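Local coordinates for L-arabinose ABC transporter, periplasmic L-arabinose-binding protein (Burkholderia thailandensis, PDB 4KZK) that probably binds L-arabinose in the periplasm for an ABC transporter, and holds beta-D-galactose in this structure, at residues 162-167 against 230-235; 272-277 against 281-286. All blocks are in the same frame, centred on the assembly; numbering follows the deposited sequence.

Contact 1 of 2, residues 162-167 against 230-235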
ATOM      1  N   ARG A 162     -25.333   9.368  -4.757  1.00 19.99           N
ATOM      2  CA  ARG A 162     -25.602  10.723  -4.244  1.00 20.21           C
ATOM      3  C   ARG A 162     -26.198  11.681  -5.271  1.00 21.00           C
ATOM      4  O   ARG A 162     -26.588  12.798  -4.915  1.00 22.00           O
ATOM      5  CB  ARG A 162     -24.313  11.338  -3.669  1.00 19.52           C
ATOM      6  CG  ARG A 162     -23.799  10.590  -2.466  1.00 18.94           C
ATOM      7  CD  ARG A 162     -22.636  11.287  -1.805  1.00 18.22           C
ATOM      8  NE  ARG A 162     -21.970  10.383  -0.883  1.00 18.11           N
ATOM      9  CZ  ARG A 162     -20.996  10.754  -0.062  1.00 17.52           C
ATOM     10  NH1 ARG A 162     -20.582  12.020  -0.021  1.00 17.78           N
ATOM     11  NH2 ARG A 162     -20.452   9.854   0.726  1.00 16.74           N
ATOM     12  N   GLY A 163     -26.247  11.264  -6.532  1.00 21.13           N
ATOM     13  CA  GLY A 163     -26.788  12.096  -7.601  1.00 21.59           C
ATOM     14  C   GLY A 163     -25.833  13.168  -8.089  1.00 21.22           C
ATOM     15  O   GLY A 163     -26.248  14.155  -8.701  1.00 22.53           O
ATOM     16  N   TRP A 164     -24.548  12.971  -7.814  1.00 19.31           N
ATOM     17  CA  TRP A 164     -23.523  13.902  -8.248  1.00 18.79           C
ATOM     18  C   TRP A 164     -23.442  13.893  -9.775  1.00 18.92           C
ATOM     19  O   TRP A 164     -23.615  12.859 -10.405  1.00 18.96           O
ATOM     20  CB  TRP A 164     -22.163  13.504  -7.659  1.00 17.78           C
ATOM     21  CG  TRP A 164     -21.974  13.849  -6.229  1.00 17.45           C
ATOM     22  CD1 TRP A 164     -22.933  14.206  -5.327  1.00 18.05           C
ATOM     23  CD2 TRP A 164     -20.734  13.830  -5.503  1.00 16.48           C
ATOM     24  NE1 TRP A 164     -22.364  14.431  -4.088  1.00 17.73           N
ATOM     25  CE2 TRP A 164     -21.017  14.207  -4.176  1.00 16.70           C
ATOM     26  CE3 TRP A 164     -19.408  13.550  -5.853  1.00 16.02           C
ATOM     27  CZ2 TRP A 164     -20.023  14.312  -3.198  1.00 16.08           C
ATOM     28  CZ3 TRP A 164     -18.426  13.660  -4.883  1.00 15.31           C
ATOM     29  CH2 TRP A 164     -18.743  14.042  -3.568  1.00 15.22           C
ATOM     30  N   ASN A 165     -23.212  15.050 -10.372  1.00 19.36           N
ATOM     31  CA  ASN A 165     -22.878  15.128 -11.777  1.00 19.84           C
ATOM     32  C   ASN A 165     -21.375  14.892 -11.928  1.00 19.23           C
ATOM     33  O   ASN A 165     -20.591  15.748 -11.539  1.00 18.98           O
ATOM     34  CB  ASN A 165     -23.276  16.505 -12.308  1.00 20.82           C
ATOM     35  CG  ASN A 165     -22.890  16.709 -13.755  1.00 21.37           C
ATOM     36  OD1 ASN A 165     -22.213  15.875 -14.358  1.00 21.12           O
ATOM     37  ND2 ASN A 165     -23.306  17.822 -14.312  1.00 22.72           N
ATOM     38  N   PRO A 166     -20.970  13.730 -12.482  1.00 19.11           N
ATOM     39  CA  PRO A 166     -19.546  13.394 -12.464  1.00 18.50           C
ATOM     40  C   PRO A 166     -18.683  14.331 -13.291  1.00 19.23           C
ATOM     41  O   PRO A 166     -17.491  14.483 -12.994  1.00 18.65           O
ATOM     42  CB  PRO A 166     -19.493  11.968 -13.029  1.00 18.52           C
ATOM     43  CG  PRO A 166     -20.767  11.775 -13.742  1.00 19.38           C
ATOM     44  CD  PRO A 166     -21.777  12.673 -13.113  1.00 19.57           C
ATOM     45  N   ALA A 167     -19.267  14.956 -14.302  1.00 20.59           N
ATOM     46  CA  ALA A 167     -18.541  15.894 -15.138  1.00 21.22           C
ATOM     47  C   ALA A 167     -18.125  17.181 -14.419  1.00 21.31           C
ATOM     48  O   ALA A 167     -17.321  17.937 -14.945  1.00 21.68           O
ATOM     49  CB  ALA A 167     -19.374  16.244 -16.362  1.00 22.58           C
ATOM     50  N   PHE A 230     -14.342  23.827  -7.321  1.00 24.54           N
ATOM     51  CA  PHE A 230     -15.104  22.584  -7.170  1.00 23.05           C
ATOM     52  C   PHE A 230     -15.914  22.575  -5.887  1.00 23.05           C
ATOM     53  O   PHE A 230     -15.420  22.967  -4.834  1.00 23.39           O
ATOM     54  CB  PHE A 230     -14.170  21.372  -7.181  1.00 21.52           C
ATOM     55  CG  PHE A 230     -13.478  21.158  -8.499  1.00 21.17           C
ATOM     56  CD1 PHE A 230     -14.205  20.833  -9.635  1.00 21.48           C
ATOM     57  CD2 PHE A 230     -12.099  21.264  -8.604  1.00 20.76           C
ATOM     58  CE1 PHE A 230     -13.577  20.629 -10.849  1.00 21.74           C
ATOM     59  CE2 PHE A 230     -11.463  21.060  -9.823  1.00 21.05           C
ATOM     60  CZ  PHE A 230     -12.204  20.745 -10.947  1.00 21.76           C
ATOM     61  N   ARG A 231     -17.160  22.120  -5.976  1.00 22.73           N
ATOM     62  CA  ARG A 231     -17.988  21.938  -4.793  1.00 23.16           C
ATOM     63  C   ARG A 231     -17.826  20.509  -4.273  1.00 21.03           C
ATOM     64  O   ARG A 231     -17.696  20.270  -3.064  1.00 21.79           O
ATOM     65  CB  ARG A 231     -19.442  22.218  -5.149  1.00 25.08           C
ATOM     66  CG  ARG A 231     -20.419  22.062  -3.999  1.00 26.60           C
ATOM     67  CD  ARG A 231     -20.355  23.211  -3.008  1.00 28.48           C
ATOM     68  NE  ARG A 231     -20.803  22.745  -1.696  1.00 29.78           N
ATOM     69  CZ  ARG A 231     -20.760  23.453  -0.571  1.00 31.44           C
ATOM     70  NH1 ARG A 231     -20.296  24.702  -0.557  1.00 32.55           N
ATOM     71  NH2 ARG A 231     -21.194  22.894   0.553  1.00 32.24           N
ATOM     72  N   HIS A 232     -17.821  19.562  -5.203  1.00 18.90           N
ATOM     73  CA  HIS A 232     -17.689  18.164  -4.879  1.00 17.39           C
ATOM     74  C   HIS A 232     -16.319  17.666  -5.270  1.00 15.57           C
ATOM     75  O   HIS A 232     -15.799  18.022  -6.348  1.00 15.20           O
ATOM     76  CB  HIS A 232     -18.724  17.344  -5.632  1.00 17.86           C
ATOM     77  CG  HIS A 232     -20.128  17.556  -5.168  1.00 19.24           C
ATOM     78  ND1 HIS A 232     -21.209  17.418  -6.007  1.00 20.73           N
ATOM     79  CD2 HIS A 232     -20.631  17.859  -3.947  1.00 19.78           C
ATOM     80  CE1 HIS A 232     -22.322  17.633  -5.326  1.00 21.44           C
ATOM     81  NE2 HIS A 232     -21.999  17.892  -4.069  1.00 21.22           N
ATOM     82  N   TRP A 233     -15.763  16.811  -4.412  1.00 13.91           N
ATOM     83  CA  TRP A 233     -14.465  16.181  -4.657  1.00 12.75           C
ATOM     84  C   TRP A 233     -14.477  14.687  -4.462  1.00 11.86           C
ATOM     85  O   TRP A 233     -15.226  14.173  -3.648  1.00 11.48           O
ATOM     86  CB  TRP A 233     -13.423  16.712  -3.681  1.00 12.52           C
ATOM     87  CG  TRP A 233     -12.914  18.075  -3.966  1.00 12.90           C
ATOM     88  CD1 TRP A 233     -13.397  19.249  -3.464  1.00 13.71           C
ATOM     89  CD2 TRP A 233     -11.799  18.410  -4.797  1.00 12.99           C
ATOM     90  NE1 TRP A 233     -12.658  20.304  -3.959  1.00 14.13           N
ATOM     91  CE2 TRP A 233     -11.655  19.813  -4.755  1.00 13.73           C
ATOM     92  CE3 TRP A 233     -10.884  17.660  -5.551  1.00 12.57           C
ATOM     93  CZ2 TRP A 233     -10.648  20.482  -5.462  1.00 14.06           C
ATOM     94  CZ3 TRP A 233      -9.887  18.322  -6.244  1.00 12.88           C
ATOM     95  CH2 TRP A 233      -9.777  19.722  -6.198  1.00 13.67           C
ATOM     96  N   VAL A 234     -13.586  14.013  -5.180  1.00 11.47           N
ATOM     97  CA  VAL A 234     -13.216  12.640  -4.865  1.00 10.89           C
ATOM     98  C   VAL A 234     -11.703  12.609  -4.704  1.00 10.55           C
ATOM     99  O   VAL A 234     -10.988  13.487  -5.230  1.00 11.20           O
ATOM    100  CB  VAL A 234     -13.702  11.634  -5.939  1.00 10.89           C
ATOM    101  CG1 VAL A 234     -15.212  11.734  -6.162  1.00 11.39           C
ATOM    102  CG2 VAL A 234     -12.983  11.836  -7.253  1.00 11.08           C
ATOM    103  N   ALA A 235     -11.211  11.630  -3.949  1.00  9.84           N
ATOM    104  CA  ALA A 235      -9.787  11.573  -3.684  1.00  9.87           C
ATOM    105  C   ALA A 235      -9.338  10.156  -3.466  1.00  9.58           C
ATOM    106  O   ALA A 235     -10.101   9.311  -2.999  1.00  9.73           O
ATOM    107  CB  ALA A 235      -9.423  12.436  -2.477  1.00  9.84           C
TER
HETATM  108  O   HOH W   1     -21.865  17.238  -8.558  1.00 26.34           O
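His232 ND1 stands 2.6 Å from a water oxygen that accepts a hydrogen bond from Asn165 N, 3.1 Å from that oxygen, while the imidazole of His232 lies flat over the indole of Trp164. The water sits at the edge of the imidazole, in its plane, so the bridge and the stack act on the ring from perpendicular directions and together probably limit its rotation. The five-membered rings of Trp164 and His232 are face to face, with planes only 6° apart and centroids separated by 3.6 Å. Trp164 NE1 approaches His232 CE1 to 3.4 Å, but its N-H is poorly directed toward the imidazole nitrogen NE2, and the contact is one of ring faces. Further along the same indole face, His232 CB rests 3.7 Å from the centroid of the six-membered ring of Trp164, a CH-pi contact almost straight above it. The indole reaches this place because Trp164 CG stands beside the backbone N, anti to the carbonyl carbon (chi1 -77°). Its far rim meets the strand: Trp164 CZ3 lies 3.5 Å from Trp233 O, which is in the indole plane, while Val234 CG1 also meets Trp164 CZ3, an apolar contact at the same edge. Ala159 of helix 144-161 and Ile261 of strand 260-264 also touch Trp164, embedding it between helix and sheet. Just before the tryptophan, Gly163 ends helix 144-161 in a Schellman motif with positive phi; just after it, Asn165 OD1 accepts from Ala167 N in an Asx turn. Together they shape a helix-to-strand connection of a parallel alpha/beta domain, pinned by its tryptophan against His232 and the neighbouring residues of strand 233-236, the sheet neighbour of the strand 170-175 it leads into.

Contact 2 of 2, residues 272-277 against 281-286; sequences LNEFAK and TGFFGS
Phe283 and Glu274 form the tight part of this contact, with Phe283 CB 3.7 Å from Glu274 CG and the aliphatic stem of the glutamate running across the phenylalanine. Alongside, Phe275 CE1 lies 3.9 Å from Phe283 CD1, at the edge of the Phe283 ring, with the two ring planes tilted by 56°. The Phe275 ring reaches further along the strand, where its own edge meets Gly285 CA. A bend at chi2 (-63°) turns the buried Glu274 carboxylate to Thr281, whose OG1 donates to the anti lone pair of Glu274 OE1 over 2.7 Å; the same hydroxyl accepts from Phe283 N in an ST turn. Lys277 NZ comes to Glu274 OE2 from above the carboxylate plane, and Arg248 forms a second salt bridge to that oxygen, which would probably favour the ionised acid. The partly exposed side is looser: Lys277 meets the strand segment through its CD alone, 3.8 Å from Thr281 CG2. The N-to-C directions of helix 272-276 and strand 283-286 differ by 135°, within the beta-alpha-beta unit of strand 260-264, helix 269-276 and strand 283-288, with helix 240-252 against Glu274 and Phe283 and helix 328-334 against Phe275.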
ATOM      1  N   LEU A 272     -10.066   1.340   9.298  1.00  9.48           N
ATOM      2  CA  LEU A 272     -10.954   0.967  10.393  1.00 10.55           C
ATOM      3  C   LEU A 272     -11.144   2.121  11.374  1.00 10.77           C
ATOM      4  O   LEU A 272     -12.219   2.281  11.953  1.00 11.33           O
ATOM      5  CB  LEU A 272     -10.430  -0.257  11.131  1.00 11.38           C
ATOM      6  CG  LEU A 272     -10.164  -1.516  10.298  1.00 11.90           C
ATOM      7  CD1 LEU A 272      -9.954  -2.680  11.251  1.00 12.72           C
ATOM      8  CD2 LEU A 272     -11.283  -1.777   9.304  1.00 12.13           C
ATOM      9  N   ASN A 273     -10.114   2.934  11.582  1.00 10.64           N
ATOM     10  CA  ASN A 273     -10.255   4.104  12.461  1.00 11.44           C
ATOM     11  C   ASN A 273     -11.266   5.081  11.884  1.00 11.05           C
ATOM     12  O   ASN A 273     -12.071   5.643  12.615  1.00 11.70           O
ATOM     13  CB  ASN A 273      -8.917   4.823  12.641  1.00 12.01           C
ATOM     14  CG  ASN A 273      -7.967   4.098  13.565  1.00 13.18           C
ATOM     15  OD1 ASN A 273      -8.372   3.214  14.322  1.00 14.97           O
ATOM     16  ND2 ASN A 273      -6.702   4.478  13.532  1.00 13.52           N
ATOM     17  N   GLU A 274     -11.237   5.295  10.569  1.00 10.32           N
ATOM     18  CA  GLU A 274     -12.256   6.162   9.949  1.00 10.29           C
ATOM     19  C   GLU A 274     -13.640   5.567  10.047  1.00 10.72           C
ATOM     20  O   GLU A 274     -14.592   6.293  10.314  1.00 11.37           O
ATOM     21  CB  GLU A 274     -11.965   6.432   8.483  1.00  9.76           C
ATOM     22  CG  GLU A 274     -10.644   7.162   8.263  1.00  9.66           C
ATOM     23  CD  GLU A 274     -10.615   8.543   8.886  1.00 10.28           C
ATOM     24  OE1 GLU A 274     -11.550   9.324   8.692  1.00 10.92           O
ATOM     25  OE2 GLU A 274      -9.649   8.856   9.604  1.00 10.79           O
ATOM     26  N   PHE A 275     -13.772   4.256   9.857  1.00 10.81           N
ATOM     27  CA  PHE A 275     -15.084   3.603   9.889  1.00 11.25           C
ATOM     28  C   PHE A 275     -15.720   3.592  11.297  1.00 12.51           C
ATOM     29  O   PHE A 275     -16.954   3.571  11.424  1.00 13.27           O
ATOM     30  CB  PHE A 275     -14.976   2.148   9.414  1.00 11.04           C
ATOM     31  CG  PHE A 275     -14.556   1.965   7.974  1.00 10.35           C
ATOM     32  CD1 PHE A 275     -14.712   2.962   7.017  1.00 10.22           C
ATOM     33  CD2 PHE A 275     -14.004   0.756   7.566  1.00 10.14           C
ATOM     34  CE1 PHE A 275     -14.331   2.753   5.693  1.00  9.74           C
ATOM     35  CE2 PHE A 275     -13.634   0.548   6.254  1.00  9.94           C
ATOM     36  CZ  PHE A 275     -13.792   1.546   5.304  1.00  9.70           C
ATOM     37  N   ALA A 276     -14.886   3.632  12.328  1.00 13.38           N
ATOM     38  CA  ALA A 276     -15.370   3.575  13.700  1.00 15.26           C
ATOM     39  C   ALA A 276     -15.793   4.948  14.228  1.00 16.83           C
ATOM     40  O   ALA A 276     -16.404   5.026  15.290  1.00 19.17           O
ATOM     41  CB  ALA A 276     -14.313   2.975  14.588  1.00 15.26           C
ATOM     42  N   LYS A 277     -15.495   6.031  13.511  1.00 17.50           N
ATOM     43  CA  LYS A 277     -15.813   7.359  14.060  1.00 19.13           C
ATOM     44  C   LYS A 277     -17.317   7.557  14.200  1.00 20.79           C
ATOM     45  O   LYS A 277     -18.072   7.120  13.337  1.00 20.04           O
ATOM     46  CB  LYS A 277     -15.187   8.451  13.241  1.00 19.17           C
ATOM     47  CG  LYS A 277     -13.701   8.466  13.481  1.00 19.28           C
ATOM     48  CD  LYS A 277     -12.986   9.523  12.703  1.00 19.50           C
ATOM     49  CE  LYS A 277     -11.506   9.452  13.030  1.00 19.69           C
ATOM     50  NZ  LYS A 277     -10.740  10.183  12.017  1.00 19.43           N
ATOM     51  N   THR A 281     -16.765  10.252   8.169  1.00 14.39           N
ATOM     52  CA  THR A 281     -15.887  11.189   7.489  1.00 13.36           C
ATOM     53  C   THR A 281     -15.933  10.908   5.995  1.00 12.33           C
ATOM     54  O   THR A 281     -16.519   9.899   5.546  1.00 12.75           O
ATOM     55  CB  THR A 281     -14.432  10.977   7.957  1.00 12.88           C
ATOM     56  OG1 THR A 281     -13.996   9.677   7.527  1.00 12.55           O
ATOM     57  CG2 THR A 281     -14.337  11.049   9.473  1.00 13.55           C
ATOM     58  N   GLY A 282     -15.262  11.765   5.242  1.00 11.51           N
ATOM     59  CA  GLY A 282     -15.116  11.629   3.801  1.00 10.77           C
ATOM     60  C   GLY A 282     -14.335  10.417   3.338  1.00  9.94           C
ATOM     61  O   GLY A 282     -14.315  10.138   2.145  1.00  9.77           O
ATOM     62  N   PHE A 283     -13.692   9.697   4.265  1.00  9.57           N
ATOM     63  CA  PHE A 283     -13.105   8.404   3.961  1.00  9.06           C
ATOM     64  C   PHE A 283     -14.251   7.382   3.906  1.00  9.16           C
ATOM     65  O   PHE A 283     -14.742   6.917   4.947  1.00  9.50           O
ATOM     66  CB  PHE A 283     -12.084   8.038   5.015  1.00  8.92           C
ATOM     67  CG  PHE A 283     -11.242   6.856   4.649  1.00  8.60           C
ATOM     68  CD1 PHE A 283     -11.706   5.573   4.839  1.00  8.76           C
ATOM     69  CD2 PHE A 283      -9.986   7.037   4.084  1.00  8.40           C
ATOM     70  CE1 PHE A 283     -10.927   4.488   4.507  1.00  8.44           C
ATOM     71  CE2 PHE A 283      -9.200   5.948   3.747  1.00  8.15           C
ATOM     72  CZ  PHE A 283      -9.684   4.671   3.943  1.00  8.38           C
ATOM     73  N   PHE A 284     -14.657   7.065   2.677  1.00  9.10           N
ATOM     74  CA  PHE A 284     -15.870   6.314   2.414  1.00  9.38           C
ATOM     75  C   PHE A 284     -15.603   4.813   2.401  1.00  8.81           C
ATOM     76  O   PHE A 284     -16.408   4.006   2.844  1.00  9.14           O
ATOM     77  CB  PHE A 284     -16.445   6.754   1.075  1.00  9.66           C
ATOM     78  CG  PHE A 284     -17.530   5.864   0.583  1.00 10.27           C
ATOM     79  CD1 PHE A 284     -18.760   5.873   1.178  1.00 10.80           C
ATOM     80  CD2 PHE A 284     -17.294   4.983  -0.460  1.00 10.16           C
ATOM     81  CE1 PHE A 284     -19.756   5.017   0.736  1.00 11.26           C
ATOM     82  CE2 PHE A 284     -18.273   4.114  -0.889  1.00 10.78           C
ATOM     83  CZ  PHE A 284     -19.511   4.139  -0.297  1.00 11.25           C
ATOM     84  N   GLY A 285     -14.469   4.417   1.856  1.00  8.42           N
ATOM     85  CA  GLY A 285     -14.197   2.992   1.713  1.00  8.31           C
ATOM     86  C   GLY A 285     -12.734   2.721   1.474  1.00  7.90           C
ATOM     87  O   GLY A 285     -11.931   3.648   1.373  1.00  7.58           O
ATOM     88  N   SER A 286     -12.392   1.430   1.372  1.00  7.94           N
ATOM     89  CA  SER A 286     -11.020   1.019   1.101  1.00  7.77           C
ATOM     90  C   SER A 286     -11.008  -0.302   0.383  1.00  8.05           C
ATOM     91  O   SER A 286     -11.910  -1.116   0.585  1.00  8.43           O
ATOM     92  CB  SER A 286     -10.266   0.890   2.428  1.00  7.72           C
ATOM     93  OG  SER A 286      -8.927   0.496   2.246  1.00  7.87           O
TER

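In the fold
Along the chain both segments of contact 1 precede those of contact 2, and the centres of the contacts lie about 19 Å apart, with nearest atoms about 4 Å from each other but not touching. The two contacts share one sheet: strand 233-236 of contact 1 and strand 283-288 of contact 2 are separated by strand 260-264 alone. Each joins a helix, or the loop after one, to strands of that sheet, in 162-167 by a stacked tryptophan and in 272-277 by a helix packed on the strand that follows it. Contact 1 lies away from the annotated sugar site, whereas contact 2 runs toward it, the side chain of Ser286 being about 9 Å from the bound galactose.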